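PDB 4ZKQ: uncharacterized protein from Cricetid herpesvirus 2, which binds chemokines and probably serves the rodent gammaherpesvirus Peru as a decoy receptor that keeps them from host receptors. Local coordinates for residues Leu27-Arg32 with Thr51-Thr56; Leu221-Arg226 with Met273-Cys278. All blocks are in the same frame, centred on the assembly; numbering follows the deposited sequence.

Both contacts tie a loop to one end of a beta strand, but they lie in different sheets; contact 1 contains one disulfide cysteine, whose partner lies outside it, whereas a disulfide joins the two segments of contact 2. Contact 1 comes first along the chain and closes before contact 2 opens. It sits where helix 44-51 runs into strand 54-59 of the mixed sheet in the first half of the chain, buried, its centre about 14 Å from that of the chain. Contact 2 belongs to the sheet containing the long strand 206-223 and lies at the surface, about 23 Å out. The centres are about 31 Å apart and the nearest atoms about 14 Å, so the two do not touch.

Contact 1. Residues Leu27-Arg32 with Thr51-Thr56; sequences LFRKDR and TCDKIT
The guanidinium of Arg29 lies between Thr51 O, 3.6 Å above the plane over the centre of one face, and Arg32 CA over the opposite face, while the Asp53 carboxylate meets its edge. The grip is side-on and two-pronged. Arg29 NE gives an almost straight bond (173°) to Asp53 OD1 at 2.8 Å, and Arg29 NH2 reaches the syn lone pair of Asp53 OD2 at 2.9 Å. Because the two planes are turned 49° apart, OD1 is met from above the carboxylate plane although it lies close to the plane of the guanidinium. From CG, set between the backbone N and the carbonyl carbon (chi1 62°), the Arg29 chain runs extended to NE and carries the guanidinium to Asp53. A water also donates to Asp53 OD1, as well as to Leu27 O, and accepts from Arg29 N; OD2 has a second donor in Gly175 N. With several donors around it, the buried carboxylate is probably stabilised in its ionised form.

Here the chain leaving strand 23-26, an edge strand of its mixed sheet, passes the link between helix 44-51 and the antiparallel neighbour strand 54-59. Leu27 N continues the association just beyond the strand, donating to Asp53 O at 2.9 Å. The bond from CA to CB of Leu27 points toward the 51-56 segment, and CD1 comes 3.7 Å from Cys52 CB and 3.9 Å from Ile55 CG2. Cys52 SG itself is bonded to Cys177 of strand 175-181, on the other side of strand 54-59 in the sheet.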
ATOM      1  N   LEU A  27      12.606   5.168   2.859  1.00 11.91           N
ATOM      2  CA  LEU A  27      13.923   4.547   2.845  1.00 14.85           C
ATOM      3  C   LEU A  27      14.719   5.072   1.660  1.00 17.56           C
ATOM      4  O   LEU A  27      14.172   5.719   0.769  1.00 18.83           O
ATOM      5  CB  LEU A  27      13.793   3.022   2.792  1.00  9.56           C
ATOM      6  CG  LEU A  27      12.983   2.427   3.954  1.00 12.46           C
ATOM      7  CD1 LEU A  27      12.622   0.960   3.705  1.00 15.82           C
ATOM      8  CD2 LEU A  27      13.712   2.564   5.279  1.00 15.25           C
ATOM      9  N   PHE A  28      16.016   4.793   1.662  1.00 16.78           N
ATOM     10  CA  PHE A  28      16.892   5.219   0.580  1.00 16.97           C
ATOM     11  C   PHE A  28      17.732   4.034   0.127  1.00 20.30           C
ATOM     12  O   PHE A  28      18.878   3.886   0.540  1.00 15.49           O
ATOM     13  CB  PHE A  28      17.782   6.380   1.057  1.00 18.97           C
ATOM     14  CG  PHE A  28      18.457   7.153  -0.053  1.00 21.83           C
ATOM     15  CD1 PHE A  28      18.025   7.066  -1.366  1.00 23.97           C
ATOM     16  CD2 PHE A  28      19.537   7.972   0.233  1.00 30.92           C
ATOM     17  CE1 PHE A  28      18.654   7.784  -2.368  1.00 28.18           C
ATOM     18  CE2 PHE A  28      20.166   8.689  -0.766  1.00 29.44           C
ATOM     19  CZ  PHE A  28      19.726   8.592  -2.065  1.00 21.50           C
ATOM     20  N   ARG A  29      17.171   3.168  -0.713  1.00 15.16           N
ATOM     21  CA  ARG A  29      17.901   1.968  -1.080  1.00 11.03           C
ATOM     22  C   ARG A  29      18.965   2.301  -2.125  1.00 16.24           C
ATOM     23  O   ARG A  29      18.836   3.246  -2.908  1.00 16.06           O
ATOM     24  CB  ARG A  29      16.966   0.868  -1.585  1.00 17.92           C
ATOM     25  CG  ARG A  29      16.185   1.175  -2.821  1.00 15.72           C
ATOM     26  CD  ARG A  29      15.350  -0.048  -3.153  1.00 18.20           C
ATOM     27  NE  ARG A  29      14.206   0.246  -4.010  1.00 13.15           N
ATOM     28  CZ  ARG A  29      13.829  -0.475  -5.064  1.00 13.28           C
ATOM     29  NH1 ARG A  29      14.513  -1.549  -5.457  1.00 12.14           N
ATOM     30  NH2 ARG A  29      12.753  -0.111  -5.739  1.00 12.69           N
ATOM     31  N   LYS A  30      20.027   1.508  -2.097  1.00 17.40           N
ATOM     32  CA  LYS A  30      21.209   1.719  -2.919  1.00 18.81           C
ATOM     33  C   LYS A  30      20.917   1.481  -4.396  1.00 17.65           C
ATOM     34  O   LYS A  30      21.399   2.216  -5.259  1.00 21.12           O
ATOM     35  CB  LYS A  30      22.315   0.780  -2.423  1.00 26.91           C
ATOM     36  CG  LYS A  30      23.687   0.977  -3.021  1.00 41.19           C
ATOM     37  CD  LYS A  30      24.733   0.233  -2.189  1.00 44.13           C
ATOM     38  CE  LYS A  30      24.458  -1.267  -2.136  1.00 51.60           C
ATOM     39  NZ  LYS A  30      25.532  -2.020  -1.427  1.00 65.10           N
ATOM     40  N   ASP A  31      20.110   0.459  -4.673  1.00 17.05           N
ATOM     41  CA  ASP A  31      19.812   0.026  -6.037  1.00 19.46           C
ATOM     42  C   ASP A  31      18.311  -0.025  -6.293  1.00 19.87           C
ATOM     43  O   ASP A  31      17.626  -0.980  -5.912  1.00 18.49           O
ATOM     44  CB  ASP A  31      20.431  -1.347  -6.297  1.00 21.14           C
ATOM     45  CG  ASP A  31      20.208  -1.839  -7.721  1.00 24.99           C
ATOM     46  OD1 ASP A  31      19.674  -1.087  -8.562  1.00 26.50           O
ATOM     47  OD2 ASP A  31      20.583  -2.992  -7.997  1.00 25.38           O
ATOM     48  N   ARG A  32      17.805   0.996  -6.965  1.00 13.77           N
ATOM     49  CA  ARG A  32      16.376   1.098  -7.219  1.00 19.68           C
ATOM     50  C   ARG A  32      15.901   0.151  -8.320  1.00 30.80           C
ATOM     51  O   ARG A  32      14.716   0.140  -8.661  1.00 27.17           O
ATOM     52  CB  ARG A  32      16.016   2.536  -7.564  1.00 21.29           C
ATOM     53  CG  ARG A  32      16.029   3.449  -6.354  1.00 16.64           C
ATOM     54  CD  ARG A  32      15.905   4.902  -6.756  1.00 20.99           C
ATOM     55  NE  ARG A  32      17.061   5.354  -7.524  1.00 22.69           N
ATOM     56  CZ  ARG A  32      18.169   5.865  -6.995  1.00 23.32           C
ATOM     57  NH1 ARG A  32      18.296   6.003  -5.680  1.00 20.46           N
ATOM     58  NH2 ARG A  32      19.161   6.242  -7.793  1.00 40.80           N
ATOM     59  N   THR A  51      15.025  -3.736  -1.424  1.00 13.90           N
ATOM     60  CA  THR A  51      13.890  -3.584  -2.352  1.00 12.62           C
ATOM     61  C   THR A  51      12.752  -2.658  -1.901  1.00 14.67           C
ATOM     62  O   THR A  51      11.836  -2.397  -2.681  1.00 12.91           O
ATOM     63  CB  THR A  51      13.269  -4.966  -2.676  1.00 15.30           C
ATOM     64  OG1 THR A  51      12.636  -5.512  -1.510  1.00 14.04           O
ATOM     65  CG2 THR A  51      14.352  -5.929  -3.175  1.00 20.78           C
ATOM     66  N   CYS A  52      12.808  -2.154  -0.671  1.00 11.11           N
ATOM     67  CA  CYS A  52      11.773  -1.248  -0.170  1.00  9.86           C
ATOM     68  C   CYS A  52      12.160   0.221  -0.303  1.00 11.17           C
ATOM     69  O   CYS A  52      13.289   0.595  -0.010  1.00 14.27           O
ATOM     70  CB  CYS A  52      11.472  -1.564   1.297  1.00 12.67           C
ATOM     71  SG  CYS A  52      10.656  -3.171   1.567  1.00 13.88           S
ATOM     72  N   ASP A  53      11.203   1.048  -0.722  1.00 11.31           N
ATOM     73  CA  ASP A  53      11.404   2.493  -0.823  1.00 14.02           C
ATOM     74  C   ASP A  53      10.706   3.205   0.324  1.00 14.29           C
ATOM     75  O   ASP A  53      11.003   4.356   0.635  1.00 11.05           O
ATOM     76  CB  ASP A  53      10.899   3.001  -2.178  1.00 12.83           C
ATOM     77  CG  ASP A  53      11.643   2.373  -3.339  1.00 13.11           C
ATOM     78  OD1 ASP A  53      12.858   2.637  -3.453  1.00 14.82           O
ATOM     79  OD2 ASP A  53      11.034   1.599  -4.117  1.00 13.59           O
ATOM     80  N   LYS A  54       9.804   2.485   0.980  1.00 10.57           N
ATOM     81  CA  LYS A  54       9.043   3.021   2.085  1.00 11.77           C
ATOM     82  C   LYS A  54       8.591   1.853   2.950  1.00 14.73           C
ATOM     83  O   LYS A  54       8.350   0.764   2.430  1.00 12.05           O
ATOM     84  CB  LYS A  54       7.857   3.827   1.549  1.00 15.92           C
ATOM     85  CG  LYS A  54       6.680   3.965   2.486  1.00 21.66           C
ATOM     86  CD  LYS A  54       5.602   4.850   1.865  1.00 17.24           C
ATOM     87  CE  LYS A  54       4.266   4.621   2.523  1.00 21.03           C
ATOM     88  NZ  LYS A  54       3.273   5.656   2.151  1.00 18.94           N
ATOM     89  N   ILE A  55       8.481   2.067   4.258  1.00  9.45           N
ATOM     90  CA  ILE A  55       8.004   1.010   5.135  1.00 10.79           C
ATOM     91  C   ILE A  55       7.086   1.545   6.237  1.00 11.32           C
ATOM     92  O   ILE A  55       7.345   2.584   6.838  1.00 10.87           O
ATOM     93  CB  ILE A  55       9.179   0.232   5.748  1.00 10.34           C
ATOM     94  CG1 ILE A  55       8.665  -1.013   6.482  1.00 15.26           C
ATOM     95  CG2 ILE A  55      10.016   1.126   6.659  1.00 15.00           C
ATOM     96  CD1 ILE A  55       9.752  -2.019   6.773  1.00 19.44           C
ATOM     97  N   THR A  56       5.996   0.821   6.457  1.00 12.91           N
ATOM     98  CA  THR A  56       5.023   1.137   7.492  1.00 10.79           C
ATOM     99  C   THR A  56       5.145   0.077   8.572  1.00 14.22           C
ATOM    100  O   THR A  56       5.239  -1.106   8.262  1.00 12.54           O
ATOM    101  CB  THR A  56       3.591   1.167   6.932  1.00 13.46           C
ATOM    102  OG1 THR A  56       3.439   2.298   6.061  1.00 15.15           O
ATOM    103  CG2 THR A  56       2.537   1.258   8.056  1.00 10.75           C
TER
HETATM  104  O   HOH W   1      14.564   4.231  -1.921  1.00 14.90           O

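Contact 2. Residues Leu221-Arg226 with Met273-Cys278; sequences LYCGER and MEYSEC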
ATOM      1  N   LEU A 221      -4.729  17.051   1.410  1.00 17.00           N
ATOM      2  CA  LEU A 221      -5.147  16.732   0.056  1.00 17.27           C
ATOM      3  C   LEU A 221      -5.582  18.007  -0.640  1.00 22.63           C
ATOM      4  O   LEU A 221      -6.369  18.783  -0.092  1.00 21.79           O
ATOM      5  CB  LEU A 221      -6.284  15.712   0.063  1.00 20.08           C
ATOM      6  CG  LEU A 221      -6.848  15.353  -1.311  1.00 23.79           C
ATOM      7  CD1 LEU A 221      -5.776  14.760  -2.220  1.00 27.43           C
ATOM      8  CD2 LEU A 221      -8.014  14.395  -1.161  1.00 27.02           C
ATOM      9  N   TYR A 222      -5.051  18.216  -1.837  1.00 21.57           N
ATOM     10  CA  TYR A 222      -5.334  19.403  -2.630  1.00 24.42           C
ATOM     11  C   TYR A 222      -5.896  19.053  -3.996  1.00 23.70           C
ATOM     12  O   TYR A 222      -5.663  17.963  -4.519  1.00 22.75           O
ATOM     13  CB  TYR A 222      -4.073  20.229  -2.858  1.00 22.26           C
ATOM     14  CG  TYR A 222      -3.317  20.668  -1.632  1.00 24.09           C
ATOM     15  CD1 TYR A 222      -2.480  19.790  -0.956  1.00 26.31           C
ATOM     16  CD2 TYR A 222      -3.390  21.981  -1.187  1.00 27.29           C
ATOM     17  CE1 TYR A 222      -1.766  20.201   0.154  1.00 27.71           C
ATOM     18  CE2 TYR A 222      -2.681  22.401  -0.084  1.00 28.53           C
ATOM     19  CZ  TYR A 222      -1.868  21.508   0.581  1.00 33.33           C
ATOM     20  OH  TYR A 222      -1.164  21.927   1.684  1.00 36.64           O
ATOM     21  N   CYS A 223      -6.620  20.000  -4.579  1.00 23.61           N
ATOM     22  CA  CYS A 223      -6.903  19.979  -6.006  1.00 25.57           C
ATOM     23  C   CYS A 223      -6.252  21.243  -6.530  1.00 30.47           C
ATOM     24  O   CYS A 223      -6.697  22.356  -6.240  1.00 34.07           O
ATOM     25  CB  CYS A 223      -8.406  19.924  -6.308  1.00 27.72           C
ATOM     26  SG  CYS A 223      -9.387  21.213  -5.511  1.00 25.30           S
ATOM     27  N   GLY A 224      -5.158  21.068  -7.258  1.00 42.50           N
ATOM     28  CA  GLY A 224      -4.307  22.185  -7.601  1.00 43.58           C
ATOM     29  C   GLY A 224      -3.714  22.743  -6.323  1.00 44.84           C
ATOM     30  O   GLY A 224      -2.898  22.087  -5.669  1.00 44.69           O
ATOM     31  N   GLU A 225      -4.149  23.943  -5.958  1.00 37.03           N
ATOM     32  CA  GLU A 225      -3.667  24.617  -4.759  1.00 44.25           C
ATOM     33  C   GLU A 225      -4.819  24.974  -3.806  1.00 42.40           C
ATOM     34  O   GLU A 225      -4.640  25.744  -2.863  1.00 38.75           O
ATOM     35  CB  GLU A 225      -2.869  25.869  -5.152  1.00 56.07           C
ATOM     36  CG  GLU A 225      -1.548  25.547  -5.874  1.00 46.54           C
ATOM     37  CD  GLU A 225      -0.791  26.785  -6.338  1.00 57.98           C
ATOM     38  OE1 GLU A 225      -1.096  27.293  -7.438  1.00 63.77           O
ATOM     39  OE2 GLU A 225       0.118  27.242  -5.612  1.00 52.05           O
ATOM     40  N   ARG A 226      -5.999  24.411  -4.051  1.00 37.77           N
ATOM     41  CA  ARG A 226      -7.092  24.496  -3.085  1.00 32.72           C
ATOM     42  C   ARG A 226      -7.020  23.294  -2.155  1.00 29.36           C
ATOM     43  O   ARG A 226      -7.017  22.155  -2.616  1.00 27.20           O
ATOM     44  CB  ARG A 226      -8.456  24.536  -3.770  1.00 34.23           C
ATOM     45  CG  ARG A 226      -8.689  25.730  -4.669  1.00 41.54           C
ATOM     46  CD  ARG A 226     -10.146  25.780  -5.069  1.00 41.61           C
ATOM     47  NE  ARG A 226     -10.383  26.618  -6.240  1.00 44.35           N
ATOM     48  CZ  ARG A 226     -10.999  27.799  -6.226  1.00 58.01           C
ATOM     49  NH1 ARG A 226     -11.459  28.320  -5.093  1.00 79.32           N
ATOM     50  NH2 ARG A 226     -11.158  28.463  -7.363  1.00 51.46           N
ATOM     51  N   MET A 273     -19.097  14.157  -3.324  1.00111.26           N
ATOM     52  CA  MET A 273     -17.904  14.963  -3.128  1.00101.86           C
ATOM     53  C   MET A 273     -18.212  16.050  -2.109  1.00 93.48           C
ATOM     54  O   MET A 273     -18.848  17.052  -2.438  1.00 88.89           O
ATOM     55  CB  MET A 273     -17.437  15.572  -4.451  1.00101.10           C
ATOM     56  CG  MET A 273     -16.121  16.323  -4.371  1.00109.78           C
ATOM     57  SD  MET A 273     -14.744  15.293  -3.832  1.00291.26           S
ATOM     58  CE  MET A 273     -13.392  16.079  -4.703  1.00 77.39           C
ATOM     59  N   GLU A 274     -17.780  15.847  -0.869  1.00 81.40           N
ATOM     60  CA  GLU A 274     -18.071  16.807   0.189  1.00 95.22           C
ATOM     61  C   GLU A 274     -17.398  18.135  -0.120  1.00 80.84           C
ATOM     62  O   GLU A 274     -17.942  19.199   0.173  1.00 73.36           O
ATOM     63  CB  GLU A 274     -17.612  16.285   1.556  1.00105.08           C
ATOM     64  CG  GLU A 274     -17.928  17.224   2.723  1.00118.77           C
ATOM     65  CD  GLU A 274     -19.376  17.699   2.740  1.00116.98           C
ATOM     66  OE1 GLU A 274     -20.271  16.924   2.334  1.00107.13           O
ATOM     67  OE2 GLU A 274     -19.619  18.852   3.158  1.00 85.06           O
ATOM     68  N   TYR A 275     -16.213  18.061  -0.717  1.00 77.44           N
ATOM     69  CA  TYR A 275     -15.480  19.255  -1.112  1.00 71.44           C
ATOM     70  C   TYR A 275     -15.668  19.521  -2.603  1.00 70.26           C
ATOM     71  O   TYR A 275     -14.999  18.918  -3.444  1.00 64.96           O
ATOM     72  CB  TYR A 275     -13.998  19.113  -0.779  1.00 58.38           C
ATOM     73  CG  TYR A 275     -13.254  20.423  -0.867  1.00 70.07           C
ATOM     74  CD1 TYR A 275     -12.719  20.861  -2.072  1.00 65.60           C
ATOM     75  CD2 TYR A 275     -13.103  21.231   0.251  1.00 73.84           C
ATOM     76  CE1 TYR A 275     -12.042  22.062  -2.156  1.00 68.95           C
ATOM     77  CE2 TYR A 275     -12.429  22.435   0.179  1.00 77.60           C
ATOM     78  CZ  TYR A 275     -11.901  22.847  -1.028  1.00 84.24           C
ATOM     79  OH  TYR A 275     -11.230  24.046  -1.105  1.00 78.88           O
ATOM     80  N   SER A 276     -16.588  20.430  -2.916  1.00 72.59           N
ATOM     81  CA  SER A 276     -16.984  20.703  -4.295  1.00 65.47           C
ATOM     82  C   SER A 276     -16.422  22.026  -4.803  1.00 59.42           C
ATOM     83  O   SER A 276     -16.942  22.595  -5.765  1.00 53.21           O
ATOM     84  CB  SER A 276     -18.511  20.719  -4.408  1.00 54.29           C
ATOM     85  OG  SER A 276     -19.064  19.470  -4.023  1.00 54.86           O
ATOM     86  N   GLU A 277     -15.363  22.512  -4.164  1.00 49.72           N
ATOM     87  CA  GLU A 277     -14.820  23.825  -4.496  1.00 49.31           C
ATOM     88  C   GLU A 277     -13.642  23.771  -5.475  1.00 36.09           C
ATOM     89  O   GLU A 277     -13.040  24.802  -5.773  1.00 30.52           O
ATOM     90  CB  GLU A 277     -14.404  24.549  -3.216  1.00 48.04           C
ATOM     91  CG  GLU A 277     -15.586  24.983  -2.357  1.00 60.31           C
ATOM     92  CD  GLU A 277     -15.181  25.897  -1.219  1.00 71.25           C
ATOM     93  OE1 GLU A 277     -14.260  25.532  -0.460  1.00 86.89           O
ATOM     94  OE2 GLU A 277     -15.782  26.985  -1.088  1.00 78.31           O
ATOM     95  N   CYS A 278     -13.329  22.582  -5.988  1.00 32.43           N
ATOM     96  CA  CYS A 278     -12.284  22.432  -7.002  1.00 30.05           C
ATOM     97  C   CYS A 278     -12.774  22.930  -8.352  1.00 28.65           C
ATOM     98  O   CYS A 278     -13.932  22.728  -8.706  1.00 23.80           O
ATOM     99  CB  CYS A 278     -11.850  20.971  -7.147  1.00 26.44           C
ATOM    100  SG  CYS A 278     -11.155  20.214  -5.649  1.00 29.69           S
TER
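Cys223 and Cys278 are joined through their SG atoms at 2.0 Å, and this disulfide is the tight part of the contact. Its chi3 of -97° is near the right angle preferred by disulfides. Beside the bond, Cys223 SG lies oblique to the Tyr275 ring, 4.4 Å from Tyr275 CE1, and the tyrosine side chain also touches Met228 of strand 226-231. Tyr395 of strand 388-395 touches both cysteines.

Cys223 opens the type II' turn to Arg226 that links strands 206-223 and 226-231 as a beta hairpin, with Gly224 at positive phi. Toward solvent the contact is looser. The exposed Arg226 lays its extended chain against the 273-278 loop, CD lying 3.1 Å from Glu277 O, and that oxygen lies over one face of the guanidinium without a hydrogen bond from NE. The carboxylate of Glu277 stays apart, OE2 being 6.0 Å from Arg226 NH1, and the ion pair of Arg226 with Glu279 is long and weak. The attachment of this irregular loop to the hairpin therefore rests chiefly on a covalent bond, with charge attraction probably adding little.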